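Local coordinates for CHAD domain protein (Streptomyces chartreusis, PDB 6RN5) that probably binds polyphosphate and binds copper ions through a helical CHAD domain, as a member of the phosin family, at residues S78-D83 against S215-T220. Sequence-based numbering, arbitrary orientation.
Sequences SLLDTD and SEVPLT
Leu80 and Leu219 form a lone antiparallel beta bridge in a chain with no regular strand, their CA atoms 4.4 Å apart. They make a non-hydrogen-bonded pair, and the backbone bonds on either side of it run between their neighbours. Thr220 N donates to Leu79 O at 2.8 Å, approaching from above the carbonyl plane, 48° out of it. In the other bond, Asp81 N meets Pro218 O at 3.0 Å, nearly along the C=O axis (C=O...N angle 169°). Each acceptor also takes a CA-H contact from the bridged pair: Leu219 CA lies 3.3 Å from Leu79 O, and Leu80 CA is equally close, 3.3 Å, to Pro218 O.

Thr220 adds a weak hydroxyl bond, OG1 to Leu79 O at 3.4 Å. With chi1 at 58°, OG1 sits between its own backbone N and carbonyl carbon, near that acceptor, while CG2 packs on the backbone N and O of Leu80. The apolar part is small. Leu80 CD2 touches Val217 CG1 at 3.9 Å, the two side chains crossing obliquely, and meets Leu219 CD2 at 4.0 Å. Val217 continues onto helix 21-42 at Ala25 and Leu28, whereas Leu79 is buried against Leu24 and Leu231.

Pro218 centres an inverse gamma turn in which Leu219 N bonds to Val217 O, and its CB rests on that of Asp81. Asp81 is the N-cap of helix 82-120, its OD1 accepting from Trp84 N. The bridge thus fastens the loop between helices 201-213 and 229-244 to the short link that leads into helix 82-120, away from the copper and carbonate sites. Because main-chain groups supply both well-formed hydrogen bonds, the join probably owes more to backbone geometry than to side-chain identity, with the leucine and valine methyls adding modest apolar packing.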
ATOM      1  N   SER A  78     -42.384  -9.501 -14.787  1.00 40.02           N
ATOM      2  CA  SER A  78     -43.405 -10.498 -15.158  1.00 41.28           C
ATOM      3  C   SER A  78     -44.806 -10.028 -14.820  1.00 40.16           C
ATOM      4  O   SER A  78     -45.742 -10.538 -15.376  1.00 38.13           O
ATOM      5  CB  SER A  78     -43.130 -11.850 -14.481  1.00 42.32           C
ATOM      6  OG  SER A  78     -42.964 -11.689 -13.095  1.00 39.30           O
ATOM      7  N   LEU A  79     -44.968  -9.074 -13.898  1.00 36.68           N
ATOM      8  CA  LEU A  79     -46.309  -8.563 -13.567  1.00 36.26           C
ATOM      9  C   LEU A  79     -46.747  -7.332 -14.376  1.00 35.23           C
ATOM     10  O   LEU A  79     -47.798  -6.801 -14.118  1.00 32.99           O
ATOM     11  CB  LEU A  79     -46.415  -8.273 -12.060  1.00 39.33           C
ATOM     12  CG  LEU A  79     -46.214  -9.549 -11.224  1.00 39.11           C
ATOM     13  CD1 LEU A  79     -46.510  -9.230  -9.792  1.00 41.79           C
ATOM     14  CD2 LEU A  79     -47.124 -10.677 -11.680  1.00 41.67           C
ATOM     15  N   LEU A  80     -45.970  -6.928 -15.382  1.00 36.34           N
ATOM     16  CA  LEU A  80     -46.160  -5.655 -16.081  1.00 38.63           C
ATOM     17  C   LEU A  80     -46.081  -5.916 -17.587  1.00 36.47           C
ATOM     18  O   LEU A  80     -45.476  -6.853 -18.002  1.00 40.93           O
ATOM     19  CB  LEU A  80     -45.062  -4.670 -15.651  1.00 34.59           C
ATOM     20  CG  LEU A  80     -44.986  -4.321 -14.156  1.00 36.94           C
ATOM     21  CD1 LEU A  80     -43.627  -3.793 -13.683  1.00 38.93           C
ATOM     22  CD2 LEU A  80     -46.021  -3.282 -13.823  1.00 35.74           C
ATOM     23  N   ASP A  81     -46.691  -5.077 -18.397  1.00 40.12           N
ATOM     24  CA  ASP A  81     -46.553  -5.161 -19.864  1.00 40.43           C
ATOM     25  C   ASP A  81     -45.103  -5.151 -20.317  1.00 44.33           C
ATOM     26  O   ASP A  81     -44.348  -4.207 -20.020  1.00 40.31           O
ATOM     27  CB  ASP A  81     -47.289  -3.992 -20.485  1.00 46.27           C
ATOM     28  CG  ASP A  81     -47.252  -4.006 -21.991  1.00 46.97           C
ATOM     29  OD1 ASP A  81     -46.201  -3.759 -22.628  1.00 53.06           O
ATOM     30  OD2 ASP A  81     -48.318  -4.218 -22.542  1.00 54.18           O
ATOM     31  N   THR A  82     -44.714  -6.187 -21.062  1.00 43.27           N
ATOM     32  CA  THR A  82     -43.330  -6.387 -21.387  1.00 44.74           C
ATOM     33  C   THR A  82     -42.755  -5.258 -22.248  1.00 49.35           C
ATOM     34  O   THR A  82     -41.671  -4.740 -21.919  1.00 45.19           O
ATOM     35  CB  THR A  82     -43.113  -7.761 -22.047  1.00 43.62           C
ATOM     36  OG1 THR A  82     -43.342  -8.758 -21.070  1.00 46.56           O
ATOM     37  CG2 THR A  82     -41.693  -7.950 -22.506  1.00 45.66           C
ATOM     38  N   ASP A  83     -43.456  -4.904 -23.333  1.00 49.33           N
ATOM     39  CA  ASP A  83     -43.022  -3.838 -24.250  1.00 52.11           C
ATOM     40  C   ASP A  83     -42.856  -2.542 -23.472  1.00 50.51           C
ATOM     41  O   ASP A  83     -41.815  -1.898 -23.550  1.00 51.07           O
ATOM     42  CB  ASP A  83     -44.028  -3.584 -25.380  1.00 55.18           C
ATOM     43  CG  ASP A  83     -44.163  -4.750 -26.332  1.00 57.56           C
ATOM     44  OD1 ASP A  83     -43.216  -5.541 -26.475  1.00 59.50           O
ATOM     45  OD2 ASP A  83     -45.244  -4.871 -26.938  1.00 64.83           O
ATOM     46  N   SER A 215     -50.376   7.860 -12.498  1.00 39.03           N
ATOM     47  CA  SER A 215     -51.809   7.550 -12.433  1.00 45.88           C
ATOM     48  C   SER A 215     -52.111   6.089 -12.743  1.00 47.50           C
ATOM     49  O   SER A 215     -52.833   5.476 -12.009  1.00 50.51           O
ATOM     50  CB  SER A 215     -52.556   8.410 -13.449  1.00 47.09           C
ATOM     51  OG  SER A 215     -52.528   9.755 -13.030  1.00 59.42           O
ATOM     52  N   GLU A 216     -51.565   5.551 -13.837  1.00 43.62           N
ATOM     53  CA  GLU A 216     -51.874   4.198 -14.283  1.00 47.91           C
ATOM     54  C   GLU A 216     -50.634   3.320 -14.414  1.00 41.24           C
ATOM     55  O   GLU A 216     -49.651   3.718 -15.052  1.00 43.11           O
ATOM     56  CB  GLU A 216     -52.489   4.234 -15.670  1.00 57.17           C
ATOM     57  CG  GLU A 216     -53.734   5.092 -15.838  1.00 67.48           C
ATOM     58  CD  GLU A 216     -53.843   5.564 -17.276  1.00 77.91           C
ATOM     59  OE1 GLU A 216     -53.643   4.720 -18.183  1.00 85.16           O
ATOM     60  OE2 GLU A 216     -54.066   6.779 -17.502  1.00 84.12           O
ATOM     61  N   VAL A 217     -50.719   2.111 -13.868  1.00 37.05           N
ATOM     62  CA  VAL A 217     -49.656   1.122 -13.933  1.00 35.35           C
ATOM     63  C   VAL A 217     -50.122  -0.015 -14.843  1.00 35.59           C
ATOM     64  O   VAL A 217     -51.158  -0.589 -14.585  1.00 37.64           O
ATOM     65  CB  VAL A 217     -49.400   0.595 -12.537  1.00 34.53           C
ATOM     66  CG1 VAL A 217     -48.263  -0.399 -12.542  1.00 35.00           C
ATOM     67  CG2 VAL A 217     -49.139   1.770 -11.566  1.00 36.42           C
ATOM     68  N   PRO A 218     -49.356  -0.366 -15.882  1.00 37.22           N
ATOM     69  CA  PRO A 218     -49.782  -1.470 -16.780  1.00 38.73           C
ATOM     70  C   PRO A 218     -49.502  -2.859 -16.235  1.00 36.24           C
ATOM     71  O   PRO A 218     -48.630  -3.583 -16.732  1.00 40.18           O
ATOM     72  CB  PRO A 218     -48.976  -1.194 -18.061  1.00 39.34           C
ATOM     73  CG  PRO A 218     -47.731  -0.531 -17.555  1.00 39.99           C
ATOM     74  CD  PRO A 218     -48.151   0.319 -16.397  1.00 38.57           C
ATOM     75  N   LEU A 219     -50.222  -3.209 -15.174  1.00 39.72           N
ATOM     76  CA  LEU A 219     -50.181  -4.554 -14.627  1.00 39.10           C
ATOM     77  C   LEU A 219     -50.686  -5.571 -15.621  1.00 39.79           C
ATOM     78  O   LEU A 219     -51.685  -5.337 -16.277  1.00 41.23           O
ATOM     79  CB  LEU A 219     -51.063  -4.634 -13.389  1.00 40.47           C
ATOM     80  CG  LEU A 219     -50.605  -3.824 -12.150  1.00 42.58           C
ATOM     81  CD1 LEU A 219     -51.593  -3.968 -11.014  1.00 40.13           C
ATOM     82  CD2 LEU A 219     -49.206  -4.180 -11.658  1.00 42.69           C
ATOM     83  N   THR A 220     -50.060  -6.739 -15.696  1.00 42.65           N
ATOM     84  CA  THR A 220     -50.638  -7.855 -16.493  1.00 42.92           C
ATOM     85  C   THR A 220     -51.972  -8.326 -15.879  1.00 41.38           C
ATOM     86  O   THR A 220     -52.231  -8.054 -14.713  1.00 39.80           O
ATOM     87  CB  THR A 220     -49.699  -9.084 -16.557  1.00 44.27           C
ATOM     88  OG1 THR A 220     -49.421  -9.541 -15.226  1.00 48.33           O
ATOM     89  CG2 THR A 220     -48.425  -8.737 -17.260  1.00 47.39           C
TER